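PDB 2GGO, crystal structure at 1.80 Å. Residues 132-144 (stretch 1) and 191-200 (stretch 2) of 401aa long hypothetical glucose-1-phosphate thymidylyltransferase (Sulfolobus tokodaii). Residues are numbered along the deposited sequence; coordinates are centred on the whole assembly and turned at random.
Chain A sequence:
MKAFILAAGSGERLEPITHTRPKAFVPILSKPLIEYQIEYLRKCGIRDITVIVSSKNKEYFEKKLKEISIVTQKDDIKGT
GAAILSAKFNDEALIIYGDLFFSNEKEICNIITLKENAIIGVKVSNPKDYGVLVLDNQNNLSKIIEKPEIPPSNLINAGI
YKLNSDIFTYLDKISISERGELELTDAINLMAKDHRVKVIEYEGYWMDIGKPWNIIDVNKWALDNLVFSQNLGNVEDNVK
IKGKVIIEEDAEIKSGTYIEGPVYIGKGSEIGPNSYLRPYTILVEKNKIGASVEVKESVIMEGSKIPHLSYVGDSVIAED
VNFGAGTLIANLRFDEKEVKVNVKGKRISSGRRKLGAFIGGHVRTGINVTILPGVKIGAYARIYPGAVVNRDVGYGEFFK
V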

# COMPACT_ATOMS: atom_id res chain seq x y z
N VAL A 132 -4.85 -12.23 16.57
CA VAL A 132 -6.13 -12.95 16.50
C VAL A 132 -7.01 -12.47 17.65
O VAL A 132 -6.51 -12.23 18.75
CB VAL A 132 -5.91 -14.48 16.60
CG1 VAL A 132 -6.99 -15.21 15.86
CG2 VAL A 132 -4.55 -14.87 16.03
N LEU A 133 -8.31 -12.32 17.40
CA LEU A 133 -9.22 -11.76 18.41
C LEU A 133 -9.97 -12.84 19.18
O LEU A 133 -10.80 -13.57 18.61
CB LEU A 133 -10.22 -10.76 17.79
CG LEU A 133 -9.77 -9.49 17.05
CD1 LEU A 133 -10.99 -8.77 16.54
CD2 LEU A 133 -8.94 -8.55 17.91
N VAL A 134 -9.68 -12.93 20.48
CA VAL A 134 -10.37 -13.85 21.41
C VAL A 134 -11.67 -13.20 21.93
O VAL A 134 -11.63 -12.28 22.75
CB VAL A 134 -9.48 -14.26 22.64
CG1 VAL A 134 -9.99 -15.55 23.27
CG2 VAL A 134 -8.01 -14.41 22.25
N LEU A 135 -12.80 -13.68 21.43
CA LEU A 135 -14.08 -13.15 21.85
C LEU A 135 -14.67 -13.88 23.07
O LEU A 135 -14.91 -15.10 23.00
CB LEU A 135 -15.08 -13.20 20.69
CG LEU A 135 -14.86 -12.31 19.48
CD1 LEU A 135 -15.94 -12.60 18.45
CD2 LEU A 135 -14.89 -10.84 19.88
N ASP A 136 -14.92 -13.16 24.17
CA ASP A 136 -15.61 -13.73 25.34
C ASP A 136 -17.05 -14.23 25.03
O ASP A 136 -17.58 -14.00 23.94
CB ASP A 136 -15.62 -12.75 26.52
CG ASP A 136 -16.56 -11.54 26.30
OD1 ASP A 136 -17.69 -11.69 25.77
OD2 ASP A 136 -16.16 -10.43 26.71
N ASN A 137 -17.65 -14.90 26.02
CA ASN A 137 -18.99 -15.51 25.89
C ASN A 137 -20.10 -14.61 25.32
O ASN A 137 -21.15 -15.09 24.89
CB ASN A 137 -19.44 -16.13 27.24
CG ASN A 137 -19.75 -15.06 28.32
OD1 ASN A 137 -20.92 -14.71 28.55
ND2 ASN A 137 -18.69 -14.56 28.99
N GLN A 138 -19.86 -13.30 25.33
CA GLN A 138 -20.86 -12.32 24.94
C GLN A 138 -20.45 -11.55 23.70
O GLN A 138 -21.21 -10.72 23.18
CB GLN A 138 -21.12 -11.36 26.09
CG GLN A 138 -22.59 -11.20 26.41
CD GLN A 138 -22.89 -11.46 27.87
OE1 GLN A 138 -23.84 -12.17 28.21
NE2 GLN A 138 -22.06 -10.90 28.76
N ASN A 139 -19.23 -11.83 23.24
CA ASN A 139 -18.70 -11.36 21.95
C ASN A 139 -18.11 -9.94 21.91
O ASN A 139 -17.86 -9.38 20.83
CB ASN A 139 -19.69 -11.62 20.80
CG ASN A 139 -19.97 -13.12 20.60
OD1 ASN A 139 -19.34 -13.97 21.23
ND2 ASN A 139 -20.92 -13.43 19.71
N ASN A 140 -17.87 -9.37 23.08
CA ASN A 140 -16.94 -8.26 23.22
C ASN A 140 -15.54 -8.85 23.38
O ASN A 140 -15.38 -10.07 23.35
CB ASN A 140 -17.32 -7.38 24.41
CG ASN A 140 -18.79 -6.98 24.39
OD1 ASN A 140 -19.31 -6.50 23.38
ND2 ASN A 140 -19.46 -7.17 25.53
N LEU A 141 -14.52 -8.02 23.55
CA LEU A 141 -13.16 -8.52 23.48
C LEU A 141 -12.67 -9.15 24.77
O LEU A 141 -12.72 -8.52 25.83
CB LEU A 141 -12.19 -7.42 23.04
CG LEU A 141 -10.75 -7.86 22.72
CD1 LEU A 141 -10.65 -8.44 21.32
CD2 LEU A 141 -9.78 -6.71 22.94
N SER A 142 -12.19 -10.39 24.67
CA SER A 142 -11.49 -11.05 25.75
C SER A 142 -10.02 -10.66 25.69
O SER A 142 -9.54 -9.90 26.53
CB SER A 142 -11.67 -12.56 25.67
OG SER A 142 -11.51 -13.15 26.94
N LYS A 143 -9.31 -11.15 24.68
CA LYS A 143 -7.93 -10.69 24.45
C LYS A 143 -7.52 -10.74 22.96
O LYS A 143 -8.29 -11.22 22.12
CB LYS A 143 -6.91 -11.39 25.39
CG LYS A 143 -6.78 -12.93 25.28
CD LYS A 143 -6.02 -13.54 26.49
CE LYS A 143 -6.95 -13.84 27.69
NZ LYS A 143 -6.27 -14.15 28.98
N ILE A 144 -6.33 -10.21 22.65
CA ILE A 144 -5.75 -10.31 21.30
C ILE A 144 -4.38 -10.96 21.38
O ILE A 144 -3.45 -10.39 21.96
CB ILE A 144 -5.58 -8.93 20.60
CG1 ILE A 144 -6.79 -8.01 20.87
CG2 ILE A 144 -5.29 -9.11 19.10
CD1 ILE A 144 -6.44 -6.53 20.99
N MET A 191 -7.29 -3.11 29.46
CA MET A 191 -8.55 -2.37 29.45
C MET A 191 -9.74 -3.29 29.20
O MET A 191 -10.79 -3.12 29.82
CB MET A 191 -8.51 -1.23 28.42
CG MET A 191 -9.67 -0.24 28.53
SD MET A 191 -9.76 1.00 27.21
CE MET A 191 -10.34 0.01 25.84
N ALA A 192 -9.56 -4.26 28.31
CA ALA A 192 -10.61 -5.24 27.98
C ALA A 192 -11.03 -6.10 29.19
O ALA A 192 -12.11 -6.72 29.18
CB ALA A 192 -10.18 -6.12 26.80
N LYS A 193 -10.18 -6.13 30.22
CA LYS A 193 -10.50 -6.84 31.46
C LYS A 193 -11.45 -6.04 32.35
O LYS A 193 -12.43 -6.58 32.87
CB LYS A 193 -9.23 -7.23 32.20
CG LYS A 193 -8.35 -8.20 31.41
CD LYS A 193 -9.15 -9.44 30.96
CE LYS A 193 -8.70 -9.97 29.60
NZ LYS A 193 -9.73 -10.93 29.05
N ASP A 194 -11.17 -4.74 32.49
CA ASP A 194 -12.01 -3.83 33.27
C ASP A 194 -13.17 -3.33 32.41
O ASP A 194 -14.35 -3.45 32.78
CB ASP A 194 -11.18 -2.63 33.77
CG ASP A 194 -9.73 -3.00 34.10
OD1 ASP A 194 -9.30 -4.15 33.85
OD2 ASP A 194 -9.00 -2.11 34.62
N HIS A 195 -12.82 -2.78 31.24
CA HIS A 195 -13.78 -2.18 30.35
C HIS A 195 -14.26 -3.14 29.28
O HIS A 195 -13.52 -4.02 28.81
CB HIS A 195 -13.21 -0.93 29.69
CG HIS A 195 -13.00 0.19 30.65
ND1 HIS A 195 -11.83 0.35 31.36
CD2 HIS A 195 -13.81 1.21 31.03
CE1 HIS A 195 -11.92 1.42 32.13
NE2 HIS A 195 -13.11 1.96 31.94
N ARG A 196 -15.52 -2.94 28.91
CA ARG A 196 -16.16 -3.63 27.82
C ARG A 196 -15.72 -2.95 26.52
O ARG A 196 -15.96 -1.75 26.32
CB ARG A 196 -17.67 -3.58 28.05
CG ARG A 196 -18.54 -3.54 26.84
CD ARG A 196 -19.76 -2.70 27.18
NE ARG A 196 -20.80 -2.80 26.17
CZ ARG A 196 -21.62 -3.84 26.05
NH1 ARG A 196 -21.54 -4.87 26.88
NH2 ARG A 196 -22.54 -3.84 25.09
N VAL A 197 -15.03 -3.73 25.68
CA VAL A 197 -14.50 -3.28 24.39
C VAL A 197 -15.24 -4.04 23.28
O VAL A 197 -14.91 -5.19 23.01
CB VAL A 197 -12.99 -3.58 24.31
CG1 VAL A 197 -12.38 -2.94 23.09
CG2 VAL A 197 -12.29 -3.07 25.53
N LYS A 198 -16.26 -3.42 22.68
CA LYS A 198 -17.06 -4.04 21.60
C LYS A 198 -16.19 -4.54 20.46
O LYS A 198 -15.05 -4.11 20.30
CB LYS A 198 -18.07 -3.05 21.03
CG LYS A 198 -19.40 -2.96 21.74
CD LYS A 198 -20.48 -2.30 20.85
CE LYS A 198 -20.93 -3.20 19.68
NZ LYS A 198 -22.08 -2.63 18.90
N VAL A 199 -16.71 -5.44 19.66
CA VAL A 199 -16.01 -5.89 18.48
C VAL A 199 -17.04 -5.91 17.36
O VAL A 199 -18.00 -6.70 17.41
CB VAL A 199 -15.29 -7.27 18.68
CG1 VAL A 199 -15.05 -7.97 17.36
CG2 VAL A 199 -13.96 -7.11 19.41
N ILE A 200 -16.85 -5.01 16.39
CA ILE A 200 -17.63 -5.01 15.14
C ILE A 200 -16.85 -5.80 14.10
O ILE A 200 -15.62 -5.67 13.99
CB ILE A 200 -17.89 -3.58 14.57
CG1 ILE A 200 -17.93 -2.51 15.68
CG2 ILE A 200 -19.13 -3.56 13.65
CD1 ILE A 200 -19.03 -2.66 16.68

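Stretch 2 meets the hairpin of stretch 1 first through the end of a helix and then through a strand. Ala192, on the helix, directs its CB toward the hairpin, where Ala192 CB packs 3.9 Å from Leu141 CD2 and also lies 3.6 Å from the backbone Leu141 O. The Ala192 methyl group lies against the strand backbone here. The next residue, Lys193, starts out sideways, but the end of its long side chain comes nearer, so that Lys193 NZ donates a hydrogen bond to Ser142 O at 2.7 Å. This ties the exposed side of the helix to a main-chain carbonyl; Ser142 CB points away from stretch 2, although Ser142 OG lies 3.5 Å from Lys193 NZ without being counted as a hydrogen bond.

His195 leaves the helical conformation, and the chain turns toward the strand. The Arg196 side chain leaves sideways and its end comes nearer the hairpin, with Asn140 OD1 over one face of the guanidinium. The approach of Asn140 ND2 to Arg196 NH1, 3.4 Å, brings two donors together and is therefore no hydrogen bond.

At Val197 the contact becomes a backbone one: Leu141 N donates to Val197 O at 2.9 Å, with an N-H...O angle of 148°. It is the only main-chain hydrogen bond between the stretches. Beside it, Leu141 CB and Val197 CB pack at 4.1 Å. Lys198 has its CA-to-CB bond directed away from the hairpin, yet Lys198 CA lies 3.8 Å from Asn140 OD1.

Val199 points toward the hairpin and has the largest covered area of any residue in the contact. Val199 CG2 lies 4.0 Å from Leu141 CD1, Val199 CB 3.8 Å from Leu135 CD2, and Val199 CG1 4.2 Å from Leu133 CD1, so one valine meets leucines from both strands of the hairpin. Ile200, with its CB directed away, makes no contact.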